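Local structure of MccB protein (Escherichia coli, 6OM4) at residues A[3-8]-A[40-45]; A[23-28]-A[73-78]; A[126-131]-A[156-161]. The protein catalyses ATP-dependent joining of an adenylate to the precursor peptide MccA through a phosphoramidate bond, in biosynthesis of the antibiotic microcin C7. One frame throughout, in Å; residues are numbered along the deposited sequence.

Contact 1 of 3, residues A[3-8]-A[40-45]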
loop_
_atom_site.group_PDB
_atom_site.type_symbol
_atom_site.label_atom_id
_atom_site.label_comp_id
_atom_site.label_asym_id
_atom_site.label_seq_id
_atom_site.Cartn_x
_atom_site.Cartn_y
_atom_site.Cartn_z
ATOM N N TYR A 3 -2.657 -8.123 29.747
ATOM C CA TYR A 3 -2.916 -8.500 28.376
ATOM C C TYR A 3 -4.422 -8.481 28.116
ATOM O O TYR A 3 -5.229 -8.673 29.058
ATOM C CB TYR A 3 -2.357 -9.894 28.093
ATOM C CG TYR A 3 -0.853 -9.903 28.035
ATOM C CD1 TYR A 3 -0.198 -9.527 26.883
ATOM C CD2 TYR A 3 -0.120 -10.254 29.148
ATOM C CE1 TYR A 3 1.192 -9.563 26.817
ATOM C CE2 TYR A 3 1.256 -10.271 29.104
ATOM C CZ TYR A 3 1.906 -9.904 27.944
ATOM O OH TYR A 3 3.270 -9.947 27.884
ATOM N N ILE A 4 -4.796 -8.322 26.836
ATOM C CA ILE A 4 -6.184 -8.329 26.414
ATOM C C ILE A 4 -6.298 -9.095 25.087
ATOM O O ILE A 4 -5.378 -9.067 24.267
ATOM C CB ILE A 4 -6.754 -6.901 26.302
ATOM C CG1 ILE A 4 -8.269 -6.908 26.111
ATOM C CG2 ILE A 4 -6.071 -6.051 25.244
ATOM C CD1 ILE A 4 -8.912 -5.569 26.451
ATOM N N LEU A 5 -7.424 -9.791 24.920
ATOM C CA LEU A 5 -7.737 -10.474 23.671
ATOM C C LEU A 5 -8.134 -9.429 22.628
ATOM O O LEU A 5 -9.000 -8.603 22.874
ATOM C CB LEU A 5 -8.858 -11.493 23.873
ATOM C CG LEU A 5 -9.103 -12.470 22.707
ATOM C CD1 LEU A 5 -7.967 -13.456 22.563
ATOM C CD2 LEU A 5 -10.375 -13.246 22.907
ATOM N N GLY A 6 -7.442 -9.434 21.480
ATOM C CA GLY A 6 -7.816 -8.552 20.381
ATOM C C GLY A 6 -9.236 -8.836 19.889
ATOM O O GLY A 6 -9.708 -9.985 19.921
ATOM N N ARG A 7 -9.932 -7.792 19.420
ATOM C CA ARG A 7 -11.315 -7.924 18.984
ATOM C C ARG A 7 -11.350 -8.680 17.647
ATOM O O ARG A 7 -12.406 -9.147 17.230
ATOM C CB ARG A 7 -11.995 -6.559 18.858
ATOM C CG ARG A 7 -12.101 -5.780 20.163
ATOM C CD ARG A 7 -13.176 -6.273 21.099
ATOM N NE ARG A 7 -14.524 -6.297 20.522
ATOM C CZ ARG A 7 -15.451 -5.358 20.652
ATOM N NH1 ARG A 7 -15.237 -4.303 21.420
ATOM N NH2 ARG A 7 -16.575 -5.453 19.955
ATOM N N TYR A 8 -10.180 -8.856 17.026
ATOM C CA TYR A 8 -10.035 -9.455 15.668
ATOM C C TYR A 8 -9.823 -10.965 15.767
ATOM O O TYR A 8 -9.602 -11.644 14.744
ATOM C CB TYR A 8 -8.928 -8.770 14.853
ATOM C CG TYR A 8 -7.666 -8.576 15.638
ATOM C CD1 TYR A 8 -6.757 -9.600 15.775
ATOM C CD2 TYR A 8 -7.463 -7.411 16.348
ATOM C CE1 TYR A 8 -5.637 -9.476 16.566
ATOM C CE2 TYR A 8 -6.335 -7.251 17.128
ATOM C CZ TYR A 8 -5.432 -8.289 17.251
ATOM O OH TYR A 8 -4.335 -8.091 18.029
ATOM N N LYS A 40 -10.138 -21.654 26.374
ATOM C CA LYS A 40 -10.266 -21.349 27.809
ATOM C C LYS A 40 -9.247 -20.279 28.209
ATOM O O LYS A 40 -9.570 -19.372 28.979
ATOM C CB LYS A 40 -10.070 -22.610 28.662
ATOM C CG LYS A 40 -11.160 -23.670 28.540
ATOM C CD LYS A 40 -10.720 -24.978 29.224
ATOM C CE LYS A 40 -11.871 -25.882 29.591
ATOM N NZ LYS A 40 -11.438 -26.995 30.476
ATOM N N THR A 41 -8.029 -20.356 27.662
ATOM C CA THR A 41 -6.991 -19.382 27.931
ATOM C C THR A 41 -7.400 -18.006 27.378
ATOM O O THR A 41 -7.333 -16.994 28.080
ATOM C CB THR A 41 -5.631 -19.844 27.386
ATOM O OG1 THR A 41 -5.322 -21.093 28.012
ATOM C CG2 THR A 41 -4.495 -18.869 27.631
ATOM N N ALA A 42 -7.831 -17.974 26.123
ATOM C CA ALA A 42 -8.234 -16.769 25.431
ATOM C C ALA A 42 -9.298 -16.029 26.245
ATOM O O ALA A 42 -9.227 -14.775 26.456
ATOM C CB ALA A 42 -8.752 -17.121 24.068
ATOM N N TYR A 43 -10.248 -16.810 26.754
ATOM C CA TYR A 43 -11.396 -16.282 27.454
ATOM C C TYR A 43 -10.984 -15.513 28.716
ATOM O O TYR A 43 -11.655 -14.527 29.074
ATOM C CB TYR A 43 -12.355 -17.425 27.754
ATOM C CG TYR A 43 -13.638 -17.034 28.446
ATOM C CD1 TYR A 43 -14.719 -16.562 27.714
ATOM C CD2 TYR A 43 -13.790 -17.211 29.806
ATOM C CE1 TYR A 43 -15.934 -16.285 28.319
ATOM C CE2 TYR A 43 -15.001 -16.925 30.428
ATOM C CZ TYR A 43 -16.068 -16.452 29.684
ATOM O OH TYR A 43 -17.265 -16.161 30.285
ATOM N N CYS A 44 -9.874 -15.920 29.357
ATOM C CA CYS A 44 -9.375 -15.226 30.534
ATOM C C CYS A 44 -8.986 -13.781 30.239
ATOM O O CYS A 44 -8.845 -12.997 31.169
ATOM C CB CYS A 44 -8.143 -15.909 31.102
ATOM S SG CYS A 44 -8.524 -17.558 31.735
ATOM N N PHE A 45 -8.720 -13.452 28.976
ATOM C CA PHE A 45 -8.184 -12.137 28.646
ATOM C C PHE A 45 -9.213 -11.252 27.933
ATOM O O PHE A 45 -8.806 -10.306 27.316
ATOM C CB PHE A 45 -6.902 -12.301 27.808
ATOM C CG PHE A 45 -5.791 -12.990 28.547
ATOM C CD1 PHE A 45 -4.969 -12.283 29.413
ATOM C CD2 PHE A 45 -5.627 -14.362 28.457
ATOM C CE1 PHE A 45 -3.988 -12.940 30.151
ATOM C CE2 PHE A 45 -4.656 -15.012 29.196
ATOM C CZ PHE A 45 -3.815 -14.298 30.015
#
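CG of Phe-45 lies anti to its own carbonyl carbon (chi1 -64°), and the ring beyond it meets Tyr-3 O and CB; CG of Leu-5 is anti to its backbone N (chi1 -169°), and from there the two methyls reach Ala-42. The two segments thereby join strand 2-5 to the chain at and just after helix 32-43. Strand 2-5 is the middle strand of a three-stranded antiparallel sheet that packs with helices, an arrangement consistent with the winged-helix-like peptide-recognition domain found at the N-terminus of this enzyme.

The polar link is the backbone bond from Leu-5 N to Phe-45 O, 2.8 Å long and fairly straight (160° at the hydrogen), its donor lying above the carbonyl plane. The same oxygen receives a CA-H...O contact from Ile-4 CA at 3.4 Å, and Ile-4 CG1 passes it at 3.6 Å. Phe-45 is itself tied back to the helix, its N bonding to Ala-42 O at 2.9 Å.

Around this link the contacts are apolar or weakly polar. Tyr-3 O sits at the edge of the Phe-45 ring, near its plane and 3.6 Å from CD1, while Tyr-3 CB touches that same CD1 at 3.8 Å. Leu-5 reaches the helix with CD1, which meets Ala-42 CB at 4.0 Å. Phe-69 of helix 62-74 adds an edge-to-face contact with the Tyr-3 ring and also meets the Phe-45 ring.

Tyr-3 pairs with Ser-49 of the neighbouring strand, and two residues on, Leu-5 N finds Phe-45 O instead. A carbonyl of residue 45, just past helix 32-43, thus takes up a strand amide: one main-chain bond in a largely apolar, partly buried surround, with Phe-45 and Ala-42 on the buried side.

Contact 2 of 3, residues A[23-28]-A[73-78]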
loop_
_atom_site.group_PDB
_atom_site.type_symbol
_atom_site.label_atom_id
_atom_site.label_comp_id
_atom_site.label_asym_id
_atom_site.label_seq_id
_atom_site.Cartn_x
_atom_site.Cartn_y
_atom_site.Cartn_z
ATOM N N GLY A 23 -7.250 -14.457 8.898
ATOM C CA GLY A 23 -6.225 -13.776 8.074
ATOM C C GLY A 23 -4.936 -14.583 8.025
ATOM O O GLY A 23 -4.984 -15.789 8.229
ATOM N N GLY A 24 -3.817 -13.916 7.707
ATOM C CA GLY A 24 -2.482 -14.529 7.543
ATOM C C GLY A 24 -2.048 -15.372 8.737
ATOM O O GLY A 24 -1.363 -16.398 8.550
ATOM N N LYS A 25 -2.484 -14.981 9.942
ATOM C CA LYS A 25 -2.068 -15.668 11.197
ATOM C C LYS A 25 -3.096 -16.707 11.679
ATOM O O LYS A 25 -2.934 -17.294 12.747
ATOM C CB LYS A 25 -1.792 -14.623 12.277
ATOM C CG LYS A 25 -0.496 -13.873 12.015
ATOM C CD LYS A 25 -0.310 -12.708 12.916
ATOM C CE LYS A 25 0.582 -11.645 12.337
ATOM N NZ LYS A 25 -0.150 -10.843 11.333
ATOM N N GLU A 26 -4.120 -16.986 10.874
ATOM C CA GLU A 26 -5.088 -18.033 11.251
ATOM C C GLU A 26 -4.348 -19.349 11.496
ATOM O O GLU A 26 -3.472 -19.718 10.730
ATOM C CB GLU A 26 -6.124 -18.185 10.131
ATOM C CG GLU A 26 -7.053 -19.385 10.271
ATOM C CD GLU A 26 -7.629 -19.855 8.938
ATOM O OE1 GLU A 26 -8.785 -19.485 8.695
ATOM O OE2 GLU A 26 -6.899 -20.534 8.151
ATOM N N GLN A 27 -4.664 -20.008 12.606
ATOM C CA GLN A 27 -4.043 -21.284 12.952
ATOM C C GLN A 27 -5.076 -22.403 12.987
ATOM O O GLN A 27 -6.115 -22.299 13.655
ATOM C CB GLN A 27 -3.442 -21.179 14.338
ATOM C CG GLN A 27 -2.373 -20.110 14.442
ATOM C CD GLN A 27 -1.194 -20.473 13.579
ATOM O OE1 GLN A 27 -0.782 -21.635 13.532
ATOM N NE2 GLN A 27 -0.642 -19.481 12.893
ATOM N N TYR A 28 -4.762 -23.500 12.290
ATOM C CA TYR A 28 -5.493 -24.719 12.436
ATOM C C TYR A 28 -4.812 -25.545 13.528
ATOM O O TYR A 28 -3.607 -25.864 13.416
ATOM C CB TYR A 28 -5.573 -25.484 11.110
ATOM C CG TYR A 28 -6.217 -26.848 11.201
ATOM C CD1 TYR A 28 -7.528 -27.012 11.615
ATOM C CD2 TYR A 28 -5.513 -27.999 10.856
ATOM C CE1 TYR A 28 -8.125 -28.261 11.717
ATOM C CE2 TYR A 28 -6.098 -29.256 10.941
ATOM C CZ TYR A 28 -7.407 -29.386 11.366
ATOM O OH TYR A 28 -7.997 -30.623 11.436
ATOM N N LYS A 73 -0.016 -15.259 22.180
ATOM C CA LYS A 73 0.900 -14.147 22.104
ATOM C C LYS A 73 1.648 -14.097 20.770
ATOM O O LYS A 73 1.840 -13.008 20.199
ATOM C CB LYS A 73 1.971 -14.256 23.198
ATOM C CG LYS A 73 1.590 -13.804 24.592
ATOM C CD LYS A 73 2.851 -13.657 25.459
ATOM C CE LYS A 73 3.311 -12.226 25.598
ATOM N NZ LYS A 73 3.194 -11.493 24.319
ATOM N N GLU A 74 2.189 -15.241 20.320
ATOM C CA GLU A 74 3.087 -15.237 19.156
ATOM C C GLU A 74 2.301 -14.937 17.872
ATOM O O GLU A 74 2.901 -14.590 16.861
ATOM C CB GLU A 74 3.869 -16.549 19.094
ATOM C CG GLU A 74 3.050 -17.724 18.594
ATOM C CD GLU A 74 3.738 -19.077 18.705
ATOM O OE1 GLU A 74 4.903 -19.116 19.151
ATOM O OE2 GLU A 74 3.074 -20.116 18.383
ATOM N N ASN A 75 0.974 -15.068 17.925
ATOM C CA ASN A 75 0.107 -14.692 16.804
ATOM C C ASN A 75 -0.528 -13.296 16.999
ATOM O O ASN A 75 -1.345 -12.901 16.180
ATOM C CB ASN A 75 -0.939 -15.779 16.592
ATOM C CG ASN A 75 -0.314 -17.058 16.077
ATOM O OD1 ASN A 75 0.144 -17.109 14.940
ATOM N ND2 ASN A 75 -0.294 -18.076 16.902
ATOM N N PHE A 76 -0.175 -12.576 18.074
ATOM C CA PHE A 76 -0.783 -11.259 18.423
ATOM C C PHE A 76 -2.298 -11.370 18.625
ATOM O O PHE A 76 -3.028 -10.364 18.517
ATOM C CB PHE A 76 -0.373 -10.172 17.414
ATOM C CG PHE A 76 1.094 -10.240 17.102
ATOM C CD1 PHE A 76 2.020 -10.049 18.112
ATOM C CD2 PHE A 76 1.526 -10.561 15.846
ATOM C CE1 PHE A 76 3.371 -10.172 17.852
ATOM C CE2 PHE A 76 2.882 -10.625 15.570
ATOM C CZ PHE A 76 3.795 -10.468 16.588
ATOM N N PHE A 77 -2.774 -12.547 19.076
ATOM C CA PHE A 77 -4.177 -12.724 19.439
ATOM C C PHE A 77 -4.459 -12.108 20.812
ATOM O O PHE A 77 -5.550 -11.584 21.067
ATOM C CB PHE A 77 -4.548 -14.196 19.393
ATOM C CG PHE A 77 -4.442 -14.852 18.038
ATOM C CD1 PHE A 77 -4.553 -14.130 16.863
ATOM C CD2 PHE A 77 -4.330 -16.226 17.962
ATOM C CE1 PHE A 77 -4.518 -14.768 15.633
ATOM C CE2 PHE A 77 -4.292 -16.864 16.731
ATOM C CZ PHE A 77 -4.394 -16.138 15.569
ATOM N N ILE A 78 -3.472 -12.197 21.696
ATOM C CA ILE A 78 -3.486 -11.373 22.909
ATOM C C ILE A 78 -2.375 -10.334 22.769
ATOM O O ILE A 78 -1.286 -10.631 22.227
ATOM C CB ILE A 78 -3.394 -12.193 24.215
ATOM C CG1 ILE A 78 -2.114 -12.997 24.323
ATOM C CG2 ILE A 78 -4.631 -13.074 24.424
ATOM C CD1 ILE A 78 -1.927 -13.599 25.689
#
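Asn-75 meets both Lys-25 and Gln-27 where helix 62-74 ends in a Schellman motif, against the type I turn (Gly-23 to Glu-26) that leads into strand 27-29 of a three-stranded antiparallel sheet. Asn-75 presents its amide to Gln-27: the two side chains cross obliquely with their amide planes 30° apart, and OD1 of Asn-75 stands 3.2 Å from NE2 of Gln-27. The other end of the Asn-75 amide, ND2, is held by Phe-71 O in the last turn of the helix. Gln-27 bends at chi2 (-65°), and its NE2 donates to Lys-25 O at 3.2 Å. On the main-chain side of Asn-75, its O lies 3.4 Å from Lys-25 CD.

Phe-76 follows with the positive phi of the motif (59°), and its N bonds back to Lys-73 O. Lys-25 approaches this ring at the edge, near its plane, CE lying 3.8 Å from CD2; beyond it, the ammonium makes a cation-pi contact with Tyr-102.

Phe-77 then brings its ring up to the turn. Its CZ comes within 3.4 Å of Lys-25 O, the very oxygen that accepts from Gln-27, and the Phe-77 side chain also touches Val-20 of strand 17-20. Over the centre of the Phe-77 ring, 3.4 Å above its plane, sits CB of Asn-75.

Contact 3 of 3, residues A[126-131]-A[156-161]. With POP (pyrophosphate 2-), chain G; ND7 (5'-O-[(S)-amino(hydroxy)phosphoryl]adenosine), chain M.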
loop_
_atom_site.group_PDB
_atom_site.type_symbol
_atom_site.label_atom_id
_atom_site.label_comp_id
_atom_site.label_asym_id
_atom_site.label_seq_id
_atom_site.Cartn_x
_atom_site.Cartn_y
_atom_site.Cartn_z
ATOM N N ILE A 126 -5.319 5.846 -10.704
ATOM C CA ILE A 126 -4.531 5.412 -9.567
ATOM C C ILE A 126 -4.532 6.491 -8.482
ATOM O O ILE A 126 -4.747 6.205 -7.282
ATOM C CB ILE A 126 -3.113 5.017 -9.998
ATOM C CG1 ILE A 126 -3.139 3.806 -10.937
ATOM C CG2 ILE A 126 -2.201 4.841 -8.795
ATOM C CD1 ILE A 126 -3.684 2.533 -10.377
ATOM N N GLY A 127 -4.301 7.732 -8.874
ATOM C CA GLY A 127 -4.201 8.821 -7.920
ATOM C C GLY A 127 -5.460 9.018 -7.090
ATOM O O GLY A 127 -5.407 9.304 -5.882
ATOM N N ASN A 128 -6.631 8.903 -7.722
ATOM C CA ASN A 128 -7.883 9.013 -7.043
ATOM C C ASN A 128 -7.965 7.990 -5.895
ATOM O O ASN A 128 -8.312 8.317 -4.784
ATOM C CB ASN A 128 -9.074 8.754 -7.966
ATOM C CG ASN A 128 -9.693 10.001 -8.559
ATOM O OD1 ASN A 128 -10.866 10.280 -8.315
ATOM N ND2 ASN A 128 -8.953 10.713 -9.385
ATOM N N HIS A 129 -7.680 6.734 -6.205
ATOM C CA HIS A 129 -7.915 5.675 -5.270
ATOM C C HIS A 129 -6.873 5.694 -4.154
ATOM O O HIS A 129 -7.234 5.481 -2.998
ATOM C CB HIS A 129 -7.950 4.320 -5.968
ATOM C CG HIS A 129 -9.337 3.965 -6.392
ATOM N ND1 HIS A 129 -9.900 4.367 -7.583
ATOM C CD2 HIS A 129 -10.287 3.299 -5.737
ATOM C CE1 HIS A 129 -11.147 3.929 -7.638
ATOM N NE2 HIS A 129 -11.410 3.282 -6.518
ATOM N N VAL A 130 -5.623 5.983 -4.490
ATOM C CA VAL A 130 -4.575 6.053 -3.456
ATOM C C VAL A 130 -4.861 7.227 -2.520
ATOM O O VAL A 130 -4.789 7.066 -1.290
ATOM C CB VAL A 130 -3.167 6.190 -4.089
ATOM C CG1 VAL A 130 -2.073 6.482 -3.057
ATOM C CG2 VAL A 130 -2.825 4.963 -4.886
ATOM N N SER A 131 -5.108 8.411 -3.081
ATOM C CA SER A 131 -5.299 9.612 -2.247
ATOM C C SER A 131 -6.408 9.418 -1.199
ATOM O O SER A 131 -6.248 9.851 -0.058
ATOM C CB SER A 131 -5.504 10.870 -3.078
ATOM O OG SER A 131 -6.784 10.889 -3.694
ATOM N N THR A 156 -15.362 6.081 -15.069
ATOM C CA THR A 156 -15.305 4.614 -14.843
ATOM C C THR A 156 -14.376 4.220 -13.677
ATOM O O THR A 156 -14.703 3.288 -12.973
ATOM C CB THR A 156 -14.879 3.870 -16.111
ATOM O OG1 THR A 156 -13.607 4.330 -16.598
ATOM C CG2 THR A 156 -15.928 4.023 -17.183
ATOM N N ARG A 157 -13.261 4.938 -13.472
ATOM C CA ARG A 157 -12.182 4.588 -12.509
ATOM C C ARG A 157 -11.956 5.678 -11.437
ATOM O O ARG A 157 -11.477 5.360 -10.312
ATOM C CB ARG A 157 -10.838 4.413 -13.247
ATOM C CG ARG A 157 -10.854 3.389 -14.383
ATOM C CD ARG A 157 -9.825 3.603 -15.501
ATOM N NE ARG A 157 -9.279 4.960 -15.579
ATOM C CZ ARG A 157 -9.468 5.862 -16.541
ATOM N NH1 ARG A 157 -10.663 6.091 -17.111
ATOM N NH2 ARG A 157 -8.383 6.514 -16.921
ATOM N N GLN A 158 -12.244 6.952 -11.768
ATOM C CA GLN A 158 -11.749 8.101 -11.012
ATOM C C GLN A 158 -12.849 8.488 -10.033
ATOM O O GLN A 158 -13.648 9.371 -10.286
ATOM C CB GLN A 158 -11.269 9.213 -11.952
ATOM C CG GLN A 158 -10.120 8.719 -12.815
ATOM C CD GLN A 158 -9.427 9.637 -13.793
ATOM O OE1 GLN A 158 -9.458 10.852 -13.680
ATOM N NE2 GLN A 158 -8.839 9.041 -14.822
ATOM N N VAL A 159 -12.873 7.732 -8.931
ATOM C CA VAL A 159 -14.010 7.525 -8.082
ATOM C C VAL A 159 -14.422 8.805 -7.354
ATOM O O VAL A 159 -15.527 8.901 -6.927
ATOM C CB VAL A 159 -13.732 6.367 -7.100
ATOM C CG1 VAL A 159 -12.615 6.666 -6.119
ATOM C CG2 VAL A 159 -15.003 5.957 -6.393
ATOM N N LEU A 160 -13.507 9.770 -7.201
ATOM C CA LEU A 160 -13.882 10.986 -6.505
ATOM C C LEU A 160 -14.612 11.998 -7.388
ATOM O O LEU A 160 -15.195 12.983 -6.814
ATOM C CB LEU A 160 -12.639 11.609 -5.915
ATOM C CG LEU A 160 -11.852 10.728 -4.954
ATOM C CD1 LEU A 160 -10.613 11.468 -4.522
ATOM C CD2 LEU A 160 -12.703 10.325 -3.760
ATOM N N PHE A 161 -14.788 11.687 -8.681
ATOM C CA PHE A 161 -15.367 12.615 -9.646
ATOM C C PHE A 161 -16.821 12.222 -9.935
ATOM O O PHE A 161 -17.150 11.061 -10.052
ATOM C CB PHE A 161 -14.569 12.675 -10.948
ATOM C CG PHE A 161 -13.107 13.046 -10.820
ATOM C CD1 PHE A 161 -12.673 13.828 -9.778
ATOM C CD2 PHE A 161 -12.184 12.631 -11.772
ATOM C CE1 PHE A 161 -11.328 14.168 -9.661
ATOM C CE2 PHE A 161 -10.836 12.942 -11.638
ATOM C CZ PHE A 161 -10.418 13.720 -10.595
HETATM P P1 POP G . -7.453 8.531 -19.879
HETATM O O1 POP G . -8.435 7.366 -19.761
HETATM O O2 POP G . -5.999 8.093 -19.917
HETATM O O3 POP G . -7.782 9.567 -20.947
HETATM O O POP G . -7.698 9.246 -18.464
HETATM P P2 POP G . -6.809 10.466 -17.844
HETATM O O4 POP G . -6.719 10.202 -16.370
HETATM O O5 POP G . -5.479 10.502 -18.524
HETATM O O6 POP G . -7.596 11.690 -18.014
HETATM O O1A ND7 M . -4.572 8.167 -17.210
HETATM P PA ND7 M . -4.646 7.787 -15.759
HETATM O O2A ND7 M . -5.992 7.329 -15.214
HETATM N N3A ND7 M . -3.515 6.529 -15.607
HETATM O "O5'" ND7 M . -4.172 8.943 -14.782
HETATM C "C5'" ND7 M . -2.873 9.540 -15.082
HETATM C "C4'" ND7 M . -2.921 10.950 -14.442
HETATM C "C3'" ND7 M . -3.840 11.866 -15.320
HETATM O "O3'" ND7 M . -4.771 12.551 -14.576
HETATM C "C2'" ND7 M . -2.756 12.716 -16.108
HETATM O "O2'" ND7 M . -3.249 14.093 -16.334
HETATM C "C1'" ND7 M . -1.694 12.775 -15.293
HETATM O "O4'" ND7 M . -1.702 11.391 -14.450
HETATM N N9 ND7 M . -0.396 12.822 -15.904
HETATM C C4 ND7 M . 0.591 13.715 -15.614
HETATM C C5 ND7 M . 1.655 13.406 -16.385
HETATM N N7 ND7 M . 1.337 12.325 -17.135
HETATM C C8 ND7 M . 0.105 11.979 -16.819
HETATM N N3 ND7 M . 0.626 14.756 -14.756
HETATM C C2 ND7 M . 1.713 15.462 -14.664
HETATM N N1 ND7 M . 2.777 15.191 -15.428
HETATM C C6 ND7 M . 2.783 14.190 -16.266
HETATM N N6 ND7 M . 3.951 13.918 -17.084
#
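The CG1 methyl of Val-159 lies over one face of the His-129 imidazole in a CH-pi contact, 3.7 Å from the ring centroid and 22° off the ring normal. His-129 belongs to helix 125-136, which follows the glycine-rich turn of a Rossmann-type nucleotide fold, as expected for the ThiF (E1-like) family; Val-159 belongs to the loop between strand 141-146 and helix 170-181. At the edge of the same imidazole, near its plane, Arg-157 O approaches CE1 to 3.1 Å.

One turn of loop is fastened to the helix by Asn-128. Its OD1 accepts from Leu-160 N at 2.9 Å, in the carbonyl plane and at 155°, within the type I turn from Gln-158 to Phe-161. ND2 of Asn-128 bonds to Gly-124 O, so a single amide couples this loop to the glycine-rich turn beside the nucleotide. Phe-161 stands with its ring almost perpendicular to that amide (89°), OD1 lying over the ring centre.

The same loop carries two ligand-binding side chains. Arg-157 NH2 bonds to O1 and the bridging O of pyrophosphate and, at 3.0 Å, to O2A of the adenosine phosphoramidate ND7. Gln-158 donates from NE2 to pyrophosphate O4 at 2.9 Å, while its OE1 accepts from Lys-170. Gln-158 NE2 lies 3.3 Å above the Arg-157 guanidinium plane, offset toward the rim.

Contacts 1 and 2 are neighbours in the N-terminal domain, their centres 12 Å apart, and their segments alternate along the chain. Residues 3-8 and 73-78 also touch: Tyr-8 OH reaches Phe-76 O at 2.7 Å and Gly-6 N reaches Phe-77 O at 2.9 Å, both probable hydrogen bonds. The chain just after helix 62-74 thus takes part in both neighbourhoods. Contact 3 lies in the nucleotide-binding domain, centre to centre about 39 Å from contact 1 and 34 Å from contact 2, with nearest atoms about 23 and 22 Å apart. It alone touches pyrophosphate and ND7; the first two lie away from that pocket, and contacts 2 and 3 on opposite sides of the chain's centre.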